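PDB 3DSB: putative acetyltransferase, which probably transfers an acyl group, most likely acetyl from acetyl-CoA, to an acceptor molecule in the manner of GNAT-fold enzymes. Local coordinates for the interface of chains A and B. Coordinates in Å, arbitrary orientation; residue numbers count along the deposited sequence, not the author numbering. Chains: chain A/B, Putative acetyltransferase.

Contact 1: the interface of chains A and B. Residues chain A 44, 47-48, 54; chain B 53, 76, 81.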
loop_
_atom_site.group_PDB
_atom_site.type_symbol
_atom_site.label_atom_id
_atom_site.label_comp_id
_atom_site.label_asym_id
_atom_site.label_seq_id
_atom_site.Cartn_x
_atom_site.Cartn_y
_atom_site.Cartn_z
ATOM N N GLY A 44 10.876 9.114 -10.206
ATOM C CA GLY A 44 10.233 8.178 -9.289
ATOM C C GLY A 44 11.144 7.029 -8.907
ATOM O O GLY A 44 11.102 6.560 -7.774
ATOM N N ALA A 47 13.874 8.369 -6.575
ATOM C CA ALA A 47 13.381 8.659 -5.234
ATOM C C ALA A 47 13.309 7.359 -4.431
ATOM O O ALA A 47 13.654 7.315 -3.243
ATOM C CB ALA A 47 12.008 9.354 -5.275
ATOM N N LEU A 48 12.850 6.288 -5.075
ATOM C CA LEU A 48 12.753 5.013 -4.396
ATOM C C LEU A 48 14.153 4.475 -4.062
ATOM O O LEU A 48 14.389 3.997 -2.949
ATOM C CB LEU A 48 11.936 4.055 -5.276
ATOM C CG LEU A 48 11.226 2.857 -4.658
ATOM C CD1 LEU A 48 10.226 2.304 -5.690
ATOM C CD2 LEU A 48 12.224 1.800 -4.258
ATOM N N LYS A 54 10.595 3.816 1.389
ATOM C CA LYS A 54 9.537 3.808 0.359
ATOM C C LYS A 54 9.292 2.414 -0.249
ATOM O O LYS A 54 8.273 2.222 -0.906
ATOM C CB LYS A 54 9.855 4.783 -0.766
ATOM C CG LYS A 54 9.799 6.314 -0.413
ATOM C CD LYS A 54 10.100 7.202 -1.614
ATOM C CE LYS A 54 9.908 8.734 -1.367
ATOM N NZ LYS A 54 10.923 9.252 -0.377
ATOM N N ARG B 53 6.854 7.702 8.273
ATOM C CA ARG B 53 7.022 7.080 6.955
ATOM C C ARG B 53 6.090 5.886 6.771
ATOM O O ARG B 53 5.824 5.461 5.617
ATOM C CB ARG B 53 8.478 6.658 6.708
ATOM C CG ARG B 53 9.462 7.772 7.028
ATOM C CD ARG B 53 9.269 8.983 6.139
ATOM N NE ARG B 53 8.945 8.570 4.775
ATOM C CZ ARG B 53 9.846 8.382 3.813
ATOM N NH1 ARG B 53 9.458 8.003 2.612
ATOM N NH2 ARG B 53 11.133 8.596 4.048
ATOM N N TRP B 76 4.447 4.272 -2.537
ATOM C CA TRP B 76 5.239 5.061 -3.504
ATOM C C TRP B 76 5.011 4.487 -4.907
ATOM O O TRP B 76 5.189 3.285 -5.111
ATOM C CB TRP B 76 6.731 5.036 -3.147
ATOM C CG TRP B 76 7.517 5.913 -4.093
ATOM C CD1 TRP B 76 8.323 5.512 -5.160
ATOM C CD2 TRP B 76 7.514 7.335 -4.109
ATOM N NE1 TRP B 76 8.809 6.639 -5.836
ATOM C CE2 TRP B 76 8.317 7.764 -5.217
ATOM C CE3 TRP B 76 6.872 8.296 -3.324
ATOM C CZ2 TRP B 76 8.552 9.124 -5.494
ATOM C CZ3 TRP B 76 7.118 9.663 -3.594
ATOM C CH2 TRP B 76 7.917 10.057 -4.687
ATOM N N ASN B 81 5.927 9.064 -9.829
ATOM C CA ASN B 81 6.753 9.953 -9.006
ATOM C C ASN B 81 5.920 10.610 -7.871
ATOM O O ASN B 81 5.970 11.858 -7.662
ATOM C CB ASN B 81 7.439 11.044 -9.847
ATOM C CG ASN B 81 8.481 11.791 -9.040
ATOM O OD1 ASN B 81 9.122 11.218 -8.145
ATOM N ND2 ASN B 81 8.643 13.068 -9.331
HETATM O O HOH W 1 5.893 3.233 -0.328
#
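B:Trp76 pushes its indole against chain A, where the alkyl chain of A:Lys54 lies across one face and a helix carbonyl meets the pyrrole N-H. The indole leaves its strand with CG anti to the backbone N and beside the carbonyl carbon (chi1 -177°), which points it toward helix 38-50 of the partner. The lysine chain is extended out to CE and runs at an oblique angle to the indole. CD sits above the five-membered ring, 3.6 Å from CD2 of B:Trp76, and CE rides over the six-membered ring, 3.7 Å from its centroid, so both methylenes make CH-pi contacts. A bend at chi4 (67°) then turns NZ away from the ring.

The hydrogen bond helps fix how the indole is rotated. NE1 of B:Trp76 donates to O of A:Gly44 at 3.0 Å and 161° at the hydrogen, with the acceptor close to the ring plane. CB of A:Ala47 comes over the rim of the benzene ring on the lysine's side, 3.5 Å from CZ2 of B:Trp76. A:Leu48 slides past the pyrrole edge in the opposite direction, its CD1 3.8 Å from CD1 of B:Trp76. At the other margin, B:Asn81 brushes past A:Gly44 and buries almost nothing.

B:Arg53 crosses A:Lys54 on the side turned away from the indole: its NH1 lies 3.5 Å from CG of A:Lys54. NZ is near that NH1 too, and two like charges there would be expected to repel rather than bind. Past the CB end of the indole, a water bridges the backbones, 2.6 Å from O of A:Lys54 and also meeting N of B:Trp76.

In the fold, B:Trp76 is next to the end of strand 65-77, while chain A supplies one flank of helix 38-50 and the following 3-10 turn 52-54; B:Arg53 belongs to the same turn of the other subunit.

Contact 2: the interface of chains A and B. Residues chain A 24, 27-28, 32, 34, 36, 41; chain B 78-79.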
loop_
_atom_site.group_PDB
_atom_site.type_symbol
_atom_site.label_atom_id
_atom_site.label_comp_id
_atom_site.label_asym_id
_atom_site.label_seq_id
_atom_site.Cartn_x
_atom_site.Cartn_y
_atom_site.Cartn_z
ATOM N N ASN A 24 11.188 -0.518 -16.453
ATOM C CA ASN A 24 9.830 -0.127 -16.095
ATOM C C ASN A 24 9.052 0.481 -17.257
ATOM O O ASN A 24 7.849 0.190 -17.410
ATOM C CB ASN A 24 9.867 0.783 -14.880
ATOM C CG ASN A 24 9.863 -0.021 -13.611
ATOM O OD1 ASN A 24 8.793 -0.465 -13.156
ATOM N ND2 ASN A 24 11.052 -0.303 -13.077
ATOM N N LEU A 27 8.087 -2.513 -19.268
ATOM C CA LEU A 27 7.031 -3.249 -18.592
ATOM C C LEU A 27 5.654 -2.631 -18.824
ATOM O O LEU A 27 4.677 -3.317 -19.130
ATOM C CB LEU A 27 7.306 -3.273 -17.090
ATOM C CG LEU A 27 6.285 -3.898 -16.145
ATOM C CD1 LEU A 27 5.996 -5.387 -16.479
ATOM C CD2 LEU A 27 6.656 -3.739 -14.646
ATOM N N ALA A 28 5.579 -1.332 -18.639
ATOM C CA ALA A 28 4.292 -0.641 -18.661
ATOM C C ALA A 28 3.769 -0.711 -20.071
ATOM O O ALA A 28 2.532 -0.921 -20.293
ATOM C CB ALA A 28 4.482 0.790 -18.204
ATOM N N GLU A 32 0.426 -3.161 -19.628
ATOM C CA GLU A 32 -0.695 -2.255 -19.342
ATOM C C GLU A 32 -0.960 -1.356 -20.552
ATOM O O GLU A 32 -1.805 -0.451 -20.506
ATOM C CB GLU A 32 -0.411 -1.401 -18.098
ATOM C CG GLU A 32 -0.497 -2.180 -16.801
ATOM C CD GLU A 32 -0.289 -1.347 -15.567
ATOM O OE1 GLU A 32 -0.672 -0.154 -15.539
ATOM O OE2 GLU A 32 0.243 -1.909 -14.580
ATOM N N LYS A 34 0.836 1.090 -21.669
ATOM C CA LYS A 34 1.218 2.504 -21.330
ATOM C C LYS A 34 2.553 3.007 -21.925
ATOM O O LYS A 34 3.529 2.244 -22.083
ATOM C CB LYS A 34 1.345 2.667 -19.812
ATOM C CG LYS A 34 0.141 3.146 -19.091
ATOM C CD LYS A 34 0.316 2.967 -17.584
ATOM C CE LYS A 34 -1.023 3.031 -16.876
ATOM N NZ LYS A 34 -0.890 2.636 -15.445
ATOM N N LEU A 36 5.160 5.463 -20.580
ATOM C CA LEU A 36 5.425 6.310 -19.448
ATOM C C LEU A 36 6.260 7.524 -19.824
ATOM O O LEU A 36 7.175 7.450 -20.639
ATOM C CB LEU A 36 6.141 5.537 -18.344
ATOM C CG LEU A 36 5.334 4.396 -17.693
ATOM C CD1 LEU A 36 6.211 3.556 -16.776
ATOM C CD2 LEU A 36 4.124 4.972 -16.954
ATOM N N LEU A 41 9.186 9.089 -14.577
ATOM C CA LEU A 41 9.596 7.753 -14.155
ATOM C C LEU A 41 11.018 7.785 -13.582
ATOM O O LEU A 41 11.303 7.159 -12.561
ATOM C CB LEU A 41 9.514 6.790 -15.343
ATOM C CG LEU A 41 10.132 5.406 -15.136
ATOM C CD1 LEU A 41 9.374 4.646 -14.016
ATOM C CD2 LEU A 41 10.070 4.623 -16.456
ATOM N N ASP B 78 6.728 4.657 -8.410
ATOM C CA ASP B 78 7.827 5.081 -9.243
ATOM C C ASP B 78 7.342 5.613 -10.592
ATOM O O ASP B 78 7.875 6.618 -11.125
ATOM C CB ASP B 78 8.918 3.993 -9.362
ATOM C CG ASP B 78 8.389 2.599 -9.713
ATOM O OD1 ASP B 78 7.166 2.424 -9.911
ATOM O OD2 ASP B 78 9.244 1.681 -9.820
ATOM N N TRP B 79 6.354 4.936 -11.160
ATOM C CA TRP B 79 5.866 5.347 -12.472
ATOM C C TRP B 79 5.297 6.774 -12.446
ATOM O O TRP B 79 5.423 7.498 -13.457
ATOM C CB TRP B 79 4.740 4.400 -12.921
ATOM C CG TRP B 79 5.207 2.992 -13.260
ATOM C CD1 TRP B 79 6.454 2.440 -13.070
ATOM C CD2 TRP B 79 4.409 1.980 -13.897
ATOM N NE1 TRP B 79 6.465 1.138 -13.540
ATOM C CE2 TRP B 79 5.225 0.831 -14.047
ATOM C CE3 TRP B 79 3.077 1.944 -14.374
ATOM C CZ2 TRP B 79 4.751 -0.358 -14.624
ATOM C CZ3 TRP B 79 2.595 0.750 -14.934
ATOM C CH2 TRP B 79 3.438 -0.372 -15.071
HETATM O O HOH W 2 8.256 -0.652 -10.405
#
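B:Trp79 meets A:Asn24 with CG anti to its own carbonyl carbon (chi1 -70°), and a chi2 of 8° lays the indole almost coplanar with its CA–CB bond, CD1 on the CA side. That turn aims the pyrrole N-H at A:Asn24 and sends the benzene ring toward the end of helix 17-32. NE1 of B:Trp79 donates to the amide oxygen OD1 of A:Asn24 at 2.9 Å, nearly straight (169° at H) and in the plane of the indole. The amide plane stands steeply to the ring, and the N-H meets OD1 tilted from the carbonyl plane.

One face is gripped by two methyls from chain A. CB of A:Ala28 presses on the benzene ring, 3.5 Å from CH2 of B:Trp79, and CD1 of A:Leu36 sits over the pyrrole ring, 3.7 Å from its centroid. A:Leu41 runs alongside, pointing the same way as the indole, with CD1 toward the tryptophan CD1. A:Leu27 brings CD2 up to the edge at CZ2.

The far tip meets the carboxylate of A:Glu32, turned about halfway between flat and upright to the ring. OE1 is 3.4 Å from CZ3 of B:Trp79, and the group leans toward the face opposite A:Ala28. A:Lys34, poorly ordered, forms a salt bridge to A:Glu32, NZ to OE1 at 2.8 Å, which may steady the carboxylate and offset its charge.

OD1 of A:Asn24 also meets a water at 2.8 Å. On its other side OD2, a carboxylate oxygen of B:Asp78, lies 2.6 Å from the O of this water.

Contact 1 and contact 2 lie about 14 Å apart, measured between the centres of their C-alpha atoms, and belong to one continuous interface. Helix 38-50 of chain A serves both: its first turn faces contact 2, its later turns contact 1. From chain B, strand 65-77 and the loop after it carry a tryptophan into each. Two-fold symmetry repeats both with the chains exchanged, so each subunit both gives and receives these indoles. Such reciprocal burial would suit a stable dimer, though the structure alone does not prove one in solution. B:Trp79, A:Glu32 and A:Lys34 also help line trimethyl glycine pockets; the ligand may come from crystallisation.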